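Local coordinates for D-alanyl transferase DltD (Enterococcus faecalis, PDB 6O93), which probably transfers D-alanine onto lipoteichoic acid during cell-wall biogenesis in this Gram-positive bacterium, at residues N244-Q249 with M344-H349; N238-S243 with S302-L307. All coordinates share one frame; numbering follows the deposited sequence.

Contact 1 of 2, residues N244-Q249 with M344-H349; sequences NGFYRQ and MADTIH. With PO4 (phosphate ion), chain G.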
ATOM      1  N   ASN A 244     -14.854  -4.605  18.623  1.00 39.13           N
ATOM      2  CA  ASN A 244     -15.036  -4.158  20.002  1.00 40.35           C
ATOM      3  C   ASN A 244     -13.844  -3.341  20.484  1.00 40.62           C
ATOM      4  O   ASN A 244     -14.010  -2.238  21.017  1.00 41.34           O
ATOM      5  CB  ASN A 244     -15.262  -5.364  20.915  1.00 41.52           C
ATOM      6  CG  ASN A 244     -16.592  -6.044  20.663  1.00 41.83           C
ATOM      7  OD1 ASN A 244     -17.523  -5.438  20.134  1.00 41.04           O
ATOM      8  ND2 ASN A 244     -16.690  -7.312  21.048  1.00 43.57           N
ATOM      9  N   GLY A 245     -12.631  -3.870  20.312  1.00 40.19           N
ATOM     10  CA  GLY A 245     -11.450  -3.159  20.777  1.00 39.79           C
ATOM     11  C   GLY A 245     -11.291  -1.804  20.114  1.00 37.90           C
ATOM     12  O   GLY A 245     -11.074  -0.792  20.783  1.00 38.53           O
ATOM     13  N   PHE A 246     -11.396  -1.770  18.785  1.00 35.44           N
ATOM     14  CA  PHE A 246     -11.295  -0.510  18.061  1.00 33.22           C
ATOM     15  C   PHE A 246     -12.330   0.494  18.559  1.00 34.73           C
ATOM     16  O   PHE A 246     -12.037   1.689  18.688  1.00 34.98           O
ATOM     17  CB  PHE A 246     -11.468  -0.771  16.563  1.00 30.68           C
ATOM     18  CG  PHE A 246     -11.171   0.418  15.688  1.00 29.53           C
ATOM     19  CD1 PHE A 246     -12.105   1.431  15.525  1.00 29.06           C
ATOM     20  CD2 PHE A 246      -9.968   0.508  15.007  1.00 28.01           C
ATOM     21  CE1 PHE A 246     -11.835   2.517  14.713  1.00 27.95           C
ATOM     22  CE2 PHE A 246      -9.695   1.590  14.194  1.00 27.51           C
ATOM     23  CZ  PHE A 246     -10.631   2.595  14.047  1.00 27.46           C
ATOM     24  N   TYR A 247     -13.543   0.025  18.861  1.00 35.62           N
ATOM     25  CA  TYR A 247     -14.620   0.937  19.232  1.00 38.06           C
ATOM     26  C   TYR A 247     -14.390   1.538  20.614  1.00 43.38           C
ATOM     27  O   TYR A 247     -14.423   2.762  20.782  1.00 42.35           O
ATOM     28  CB  TYR A 247     -15.965   0.212  19.181  1.00 37.05           C
ATOM     29  CG  TYR A 247     -17.133   1.092  19.565  1.00 36.50           C
ATOM     30  CD1 TYR A 247     -17.741   1.917  18.629  1.00 35.53           C
ATOM     31  CD2 TYR A 247     -17.623   1.105  20.865  1.00 38.55           C
ATOM     32  CE1 TYR A 247     -18.806   2.729  18.974  1.00 37.15           C
ATOM     33  CE2 TYR A 247     -18.688   1.913  21.220  1.00 40.40           C
ATOM     34  CZ  TYR A 247     -19.275   2.724  20.270  1.00 39.50           C
ATOM     35  OH  TYR A 247     -20.336   3.529  20.614  1.00 41.50           O
ATOM     36  N   ARG A 248     -14.165   0.691  21.621  1.00 50.90           N
ATOM     37  CA  ARG A 248     -14.026   1.184  22.987  1.00 59.15           C
ATOM     38  C   ARG A 248     -12.782   2.043  23.174  1.00 60.34           C
ATOM     39  O   ARG A 248     -12.730   2.832  24.123  1.00 62.14           O
ATOM     40  CB  ARG A 248     -14.000   0.012  23.971  1.00 65.00           C
ATOM     41  CG  ARG A 248     -12.833  -0.942  23.780  1.00 68.50           C
ATOM     42  CD  ARG A 248     -12.989  -2.190  24.637  1.00 74.18           C
ATOM     43  NE  ARG A 248     -12.089  -3.259  24.211  1.00 76.35           N
ATOM     44  CZ  ARG A 248     -12.167  -4.518  24.633  1.00 79.85           C
ATOM     45  NH1 ARG A 248     -13.104  -4.877  25.500  1.00 82.90           N
ATOM     46  NH2 ARG A 248     -11.306  -5.422  24.184  1.00 80.02           N
ATOM     47  N   GLN A 249     -11.789   1.920  22.294  1.00 59.66           N
ATOM     48  CA  GLN A 249     -10.543   2.664  22.433  1.00 60.68           C
ATOM     49  C   GLN A 249     -10.511   3.955  21.627  1.00 57.34           C
ATOM     50  O   GLN A 249      -9.862   4.915  22.052  1.00 58.57           O
ATOM     51  CB  GLN A 249      -9.353   1.794  22.009  1.00 63.26           C
ATOM     52  CG  GLN A 249      -9.070   0.621  22.932  1.00 67.72           C
ATOM     53  CD  GLN A 249      -7.870  -0.193  22.480  1.00 69.87           C
ATOM     54  OE1 GLN A 249      -7.269   0.090  21.444  1.00 69.28           O
ATOM     55  NE2 GLN A 249      -7.516  -1.210  23.259  1.00 72.47           N
ATOM     56  N   MET A 344     -16.169  -4.725   6.647  1.00 25.16           N
ATOM     57  CA  MET A 344     -15.070  -3.976   7.232  1.00 24.94           C
ATOM     58  C   MET A 344     -14.789  -4.469   8.646  1.00 25.97           C
ATOM     59  O   MET A 344     -15.672  -4.989   9.331  1.00 26.43           O
ATOM     60  CB  MET A 344     -15.395  -2.481   7.260  1.00 25.64           C
ATOM     61  CG  MET A 344     -15.794  -1.915   5.910  1.00 25.11           C
ATOM     62  SD  MET A 344     -14.520  -2.157   4.662  1.00 24.96           S
ATOM     63  CE  MET A 344     -13.311  -0.926   5.151  1.00 24.41           C
ATOM     64  N   ALA A 345     -13.536  -4.305   9.073  1.00 26.25           N
ATOM     65  CA  ALA A 345     -13.165  -4.634  10.443  1.00 27.42           C
ATOM     66  C   ALA A 345     -13.552  -3.524  11.406  1.00 26.74           C
ATOM     67  O   ALA A 345     -13.843  -3.793  12.576  1.00 27.95           O
ATOM     68  CB  ALA A 345     -11.661  -4.902  10.536  1.00 28.15           C
ATOM     69  N   ASP A 346     -13.565  -2.283  10.933  1.00 27.17           N
ATOM     70  CA  ASP A 346     -13.900  -1.145  11.776  1.00 28.76           C
ATOM     71  C   ASP A 346     -14.449  -0.019  10.909  1.00 31.25           C
ATOM     72  O   ASP A 346     -15.414  -0.225  10.167  1.00 32.74           O
ATOM     73  CB  ASP A 346     -12.675  -0.702  12.582  1.00 26.63           C
ATOM     74  CG  ASP A 346     -11.419  -0.608  11.734  1.00 23.68           C
ATOM     75  OD1 ASP A 346     -11.419   0.146  10.737  1.00 22.36           O
ATOM     76  OD2 ASP A 346     -10.429  -1.292  12.068  1.00 23.58           O
ATOM     77  N   THR A 347     -13.847   1.168  10.976  1.00 34.33           N
ATOM     78  CA  THR A 347     -14.394   2.309  10.254  1.00 37.63           C
ATOM     79  C   THR A 347     -13.934   2.336   8.802  1.00 36.58           C
ATOM     80  O   THR A 347     -14.738   2.612   7.905  1.00 38.87           O
ATOM     81  CB  THR A 347     -14.003   3.608  10.957  1.00 40.90           C
ATOM     82  OG1 THR A 347     -12.588   3.623  11.183  1.00 41.13           O
ATOM     83  CG2 THR A 347     -14.735   3.739  12.287  1.00 43.81           C
ATOM     84  N   ILE A 348     -12.661   2.041   8.543  1.00 32.32           N
ATOM     85  CA  ILE A 348     -12.107   2.240   7.208  1.00 28.61           C
ATOM     86  C   ILE A 348     -11.254   1.060   6.760  1.00 24.77           C
ATOM     87  O   ILE A 348     -10.799   1.021   5.612  1.00 23.90           O
ATOM     88  CB  ILE A 348     -11.283   3.540   7.154  1.00 29.83           C
ATOM     89  CG1 ILE A 348     -10.130   3.485   8.162  1.00 29.50           C
ATOM     90  CG2 ILE A 348     -12.172   4.747   7.428  1.00 30.79           C
ATOM     91  CD1 ILE A 348      -9.164   4.644   8.039  1.00 30.32           C
ATOM     92  N   HIS A 349     -11.029   0.093   7.645  1.00 24.55           N
ATOM     93  CA  HIS A 349     -10.120  -1.014   7.371  1.00 24.75           C
ATOM     94  C   HIS A 349     -10.898  -2.257   6.956  1.00 23.36           C
ATOM     95  O   HIS A 349     -11.876  -2.632   7.612  1.00 23.61           O
ATOM     96  CB  HIS A 349      -9.259  -1.317   8.598  1.00 27.51           C
ATOM     97  CG  HIS A 349      -8.409  -0.165   9.031  1.00 30.69           C
ATOM     98  ND1 HIS A 349      -8.759   0.670  10.070  1.00 32.77           N
ATOM     99  CD2 HIS A 349      -7.229   0.298   8.556  1.00 30.63           C
ATOM    100  CE1 HIS A 349      -7.827   1.595  10.221  1.00 32.31           C
ATOM    101  NE2 HIS A 349      -6.888   1.392   9.315  1.00 31.20           N
TER
HETATM  102  P   PO4 G 506     -12.524   7.343  10.914  1.00 56.34           P
HETATM  103  O1  PO4 G 506     -11.494   8.176  10.185  1.00 56.76           O
HETATM  104  O2  PO4 G 506     -11.919   6.009  11.286  1.00 56.48           O
HETATM  105  O3  PO4 G 506     -13.717   7.128  10.015  1.00 55.38           O
HETATM  106  O4  PO4 G 506     -12.963   8.061  12.169  1.00 57.43           O

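Contact 2 of 2, residues N238-S243 with S302-L307; sequences NKFEIS and SDYTGL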
ATOM      1  N   ASN A 238     -21.289  -2.435  20.105  1.00 45.41           N
ATOM      2  CA  ASN A 238     -21.698  -1.187  19.476  1.00 46.34           C
ATOM      3  C   ASN A 238     -22.618  -1.514  18.309  1.00 48.06           C
ATOM      4  O   ASN A 238     -22.748  -2.670  17.898  1.00 48.82           O
ATOM      5  CB  ASN A 238     -20.486  -0.374  19.009  1.00 43.62           C
ATOM      6  CG  ASN A 238     -19.693  -1.082  17.930  1.00 41.76           C
ATOM      7  OD1 ASN A 238     -20.035  -1.017  16.750  1.00 40.87           O
ATOM      8  ND2 ASN A 238     -18.626  -1.764  18.330  1.00 41.48           N
ATOM      9  N   LYS A 239     -23.248  -0.473  17.769  1.00 49.15           N
ATOM     10  CA  LYS A 239     -24.231  -0.620  16.704  1.00 51.76           C
ATOM     11  C   LYS A 239     -23.674  -0.311  15.322  1.00 48.95           C
ATOM     12  O   LYS A 239     -24.420  -0.390  14.341  1.00 50.08           O
ATOM     13  CB  LYS A 239     -25.436   0.287  16.975  1.00 56.75           C
ATOM     14  CG  LYS A 239     -25.076   1.755  17.149  1.00 58.19           C
ATOM     15  CD  LYS A 239     -26.317   2.630  17.219  1.00 62.27           C
ATOM     16  CE  LYS A 239     -25.956   4.081  17.494  1.00 62.78           C
ATOM     17  NZ  LYS A 239     -27.147   4.974  17.443  1.00 65.96           N
ATOM     18  N   PHE A 240     -22.392   0.038  15.214  1.00 45.37           N
ATOM     19  CA  PHE A 240     -21.796   0.420  13.942  1.00 42.45           C
ATOM     20  C   PHE A 240     -21.056  -0.727  13.266  1.00 42.52           C
ATOM     21  O   PHE A 240     -20.375  -0.502  12.261  1.00 41.70           O
ATOM     22  CB  PHE A 240     -20.846   1.603  14.144  1.00 39.03           C
ATOM     23  CG  PHE A 240     -21.504   2.804  14.761  1.00 38.62           C
ATOM     24  CD1 PHE A 240     -22.254   3.673  13.987  1.00 38.61           C
ATOM     25  CD2 PHE A 240     -21.374   3.063  16.115  1.00 38.26           C
ATOM     26  CE1 PHE A 240     -22.863   4.778  14.552  1.00 39.51           C
ATOM     27  CE2 PHE A 240     -21.981   4.167  16.685  1.00 38.91           C
ATOM     28  CZ  PHE A 240     -22.725   5.025  15.903  1.00 39.32           C
ATOM     29  N   GLU A 241     -21.180  -1.947  13.787  1.00 44.56           N
ATOM     30  CA  GLU A 241     -20.461  -3.105  13.252  1.00 45.21           C
ATOM     31  C   GLU A 241     -18.953  -2.866  13.248  1.00 41.29           C
ATOM     32  O   GLU A 241     -18.246  -3.256  12.318  1.00 40.07           O
ATOM     33  CB  GLU A 241     -20.952  -3.467  11.847  1.00 48.34           C
ATOM     34  CG  GLU A 241     -22.354  -4.061  11.812  1.00 53.55           C
ATOM     35  CD  GLU A 241     -22.694  -4.684  10.468  1.00 55.28           C
ATOM     36  OE1 GLU A 241     -21.793  -4.780   9.607  1.00 53.70           O
ATOM     37  OE2 GLU A 241     -23.863  -5.082  10.274  1.00 57.68           O
ATOM     38  N   ILE A 242     -18.457  -2.219  14.303  1.00 39.47           N
ATOM     39  CA  ILE A 242     -17.032  -1.959  14.479  1.00 36.66           C
ATOM     40  C   ILE A 242     -16.482  -2.938  15.505  1.00 36.64           C
ATOM     41  O   ILE A 242     -17.168  -3.292  16.473  1.00 38.08           O
ATOM     42  CB  ILE A 242     -16.784  -0.501  14.913  1.00 35.79           C
ATOM     43  CG1 ILE A 242     -17.205   0.461  13.797  1.00 34.91           C
ATOM     44  CG2 ILE A 242     -15.319  -0.295  15.279  1.00 34.49           C
ATOM     45  CD1 ILE A 242     -17.238   1.919  14.218  1.00 35.86           C
ATOM     46  N   SER A 243     -15.242  -3.381  15.296  1.00 35.43           N
ATOM     47  CA  SER A 243     -14.611  -4.303  16.230  1.00 37.41           C
ATOM     48  C   SER A 243     -14.633  -3.728  17.641  1.00 37.96           C
ATOM     49  O   SER A 243     -14.452  -2.523  17.842  1.00 37.52           O
ATOM     50  CB  SER A 243     -13.172  -4.595  15.800  1.00 38.71           C
ATOM     51  OG  SER A 243     -13.142  -5.284  14.562  1.00 39.76           O
ATOM     52  N   SER A 302     -20.508   5.926   8.089  1.00 30.01           N
ATOM     53  CA  SER A 302     -20.611   7.154   7.305  1.00 28.84           C
ATOM     54  C   SER A 302     -21.938   7.861   7.547  1.00 30.06           C
ATOM     55  O   SER A 302     -21.999   9.096   7.503  1.00 30.12           O
ATOM     56  CB  SER A 302     -20.429   6.845   5.819  1.00 27.83           C
ATOM     57  OG  SER A 302     -21.364   5.876   5.374  1.00 29.92           O
ATOM     58  N   ASP A 303     -23.011   7.105   7.803  1.00 31.39           N
ATOM     59  CA  ASP A 303     -24.279   7.732   8.160  1.00 33.38           C
ATOM     60  C   ASP A 303     -24.147   8.562   9.430  1.00 33.63           C
ATOM     61  O   ASP A 303     -24.830   9.580   9.583  1.00 34.21           O
ATOM     62  CB  ASP A 303     -25.366   6.669   8.343  1.00 36.47           C
ATOM     63  CG  ASP A 303     -25.821   6.057   7.030  1.00 37.24           C
ATOM     64  OD1 ASP A 303     -25.667   6.711   5.977  1.00 36.40           O
ATOM     65  OD2 ASP A 303     -26.346   4.923   7.055  1.00 39.10           O
ATOM     66  N   TYR A 304     -23.274   8.144  10.348  1.00 33.58           N
ATOM     67  CA  TYR A 304     -23.116   8.850  11.613  1.00 34.31           C
ATOM     68  C   TYR A 304     -22.163  10.033  11.484  1.00 32.93           C
ATOM     69  O   TYR A 304     -22.417  11.101  12.051  1.00 32.83           O
ATOM     70  CB  TYR A 304     -22.620   7.880  12.686  1.00 35.47           C
ATOM     71  CG  TYR A 304     -22.458   8.503  14.053  1.00 36.36           C
ATOM     72  CD1 TYR A 304     -23.561   8.747  14.860  1.00 38.06           C
ATOM     73  CD2 TYR A 304     -21.203   8.841  14.541  1.00 35.48           C
ATOM     74  CE1 TYR A 304     -23.421   9.312  16.109  1.00 39.40           C
ATOM     75  CE2 TYR A 304     -21.052   9.408  15.790  1.00 37.02           C
ATOM     76  CZ  TYR A 304     -22.165   9.640  16.570  1.00 39.30           C
ATOM     77  OH  TYR A 304     -22.024  10.204  17.816  1.00 41.57           O
ATOM     78  N   THR A 305     -21.061   9.862  10.745  1.00 31.01           N
ATOM     79  CA  THR A 305     -20.076  10.928  10.604  1.00 30.79           C
ATOM     80  C   THR A 305     -20.433  11.922   9.509  1.00 30.60           C
ATOM     81  O   THR A 305     -19.869  13.021   9.483  1.00 30.35           O
ATOM     82  CB  THR A 305     -18.691  10.344  10.307  1.00 29.01           C
ATOM     83  OG1 THR A 305     -18.697   9.713   9.020  1.00 27.37           O
ATOM     84  CG2 THR A 305     -18.293   9.328  11.370  1.00 29.68           C
ATOM     85  N   GLY A 306     -21.341  11.566   8.604  1.00 31.01           N
ATOM     86  CA  GLY A 306     -21.692  12.436   7.503  1.00 30.84           C
ATOM     87  C   GLY A 306     -20.785  12.347   6.293  1.00 29.29           C
ATOM     88  O   GLY A 306     -20.989  13.104   5.334  1.00 29.23           O
ATOM     89  N   LEU A 307     -19.790  11.461   6.301  1.00 27.35           N
ATOM     90  CA  LEU A 307     -18.943  11.281   5.129  1.00 25.39           C
ATOM     91  C   LEU A 307     -19.794  10.897   3.926  1.00 24.81           C
ATOM     92  O   LEU A 307     -20.634   9.994   4.005  1.00 23.93           O
ATOM     93  CB  LEU A 307     -17.888  10.206   5.396  1.00 25.40           C
ATOM     94  CG  LEU A 307     -16.830  10.024   4.303  1.00 24.66           C
ATOM     95  CD1 LEU A 307     -15.869  11.210   4.283  1.00 24.48           C
ATOM     96  CD2 LEU A 307     -16.072   8.719   4.491  1.00 24.12           C
TER

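Contact 1 of 2, residues N244-Q249 with M344-H349
F246 lays its ring on D346, and the side chain can be followed outward from helix to loop. CB, 4.2 Å from D346 CB, points toward the loop, and with CG anti to the backbone N (chi1 -171°) the ring is carried over the aspartate. D346 CB sits under the ring centre in a CH-pi contact, 3.6 Å from the F246 centroid, with CG and CD1 its nearest ring atoms. CD2 and CE2 cover the carboxylate, whose plane is only 20° from that of the ring; F246 CD2 is 3.5 Å from D346 OD2. At the far end, F246 CE1 and CZ both approach T347 OG1, CZ at 3.6 Å.

Beneath the ring, D346 OD1 accepts three N-H groups: the backbone N of I348 closes an Asx turn, and H349 adds its backbone N and ND1, the latter 2.8 Å from D346 OD1. H349 NE2 continues to S47 OG, consistent with a Ser-His-Asp triad of the SGNH hydrolase clan. T347 OG1 also bonds a phosphate, at a doubtfully short distance; this ion, probably from the crystallisation liquor, is bound by W301 too.

The contact thus sets the start of helix 244-251 against the loop between strand 331-333 and helix 352-367.

Contact 2 of 2, residues N238-S243 with S302-L307
F240 turns an edge toward the face of Y304, an edge-to-face (T-shaped) aromatic pair that joins the loop before helix 244-251 to the C-terminal end of helix 299-305. The ring centroids of F240 and Y304 are 5.2 Å apart and the planes stand at 60°, so the pair is tilted from a strict T. Two atoms of the phenylalanine do the touching. F240 CZ lies 3.9 Å above the Y304 plane, displaced toward the rim on the CG and CD1 side, while F240 CE1 sits at the CB end of the ring, 3.6 Å from Y304 CB. The tyrosine ring is carried toward F240 by its first torsion, with CG opposite the backbone N (chi1 -178°), and its hydroxyl is hydrogen-bonded to the carbonyl of L255.

F240 makes a second edge-to-face pair with W301 and also touches L255 and Y247, so its ring is wedged among helices 244-251, 255-258 and 299-305. K239 CG covers part of one face.

The loop carrying F240 is folded round N238, whose amide works at both ends. OD1 accepts from the backbone N of F240, forming an Asx turn, and from that of I242; both donors lie in the carbonyl plane, on lone pairs. N238 ND2 returns a nearly straight bond (174°) to I242 O, 2.8 Å away.

How the contacts relate
The two contacts are neighbours, their centres about 9 Å apart on the same side of the chain's centre. Along the sequence their segments alternate: 238-243 runs directly into 244-249, then come 302-307 and 344-349. One continuous piece, a loop followed by the start of helix 244-251, therefore meets helix 299-305 in contact 2 and the loop before helix 352-367 in contact 1. Between the two, S243 OG lies 2.6 Å from A345 O, a probable hydrogen bond. The same loop that carries F240 into contact 2 also packs I242 on D346 and T347, in the loop that holds D346 and H349 of the possible triad.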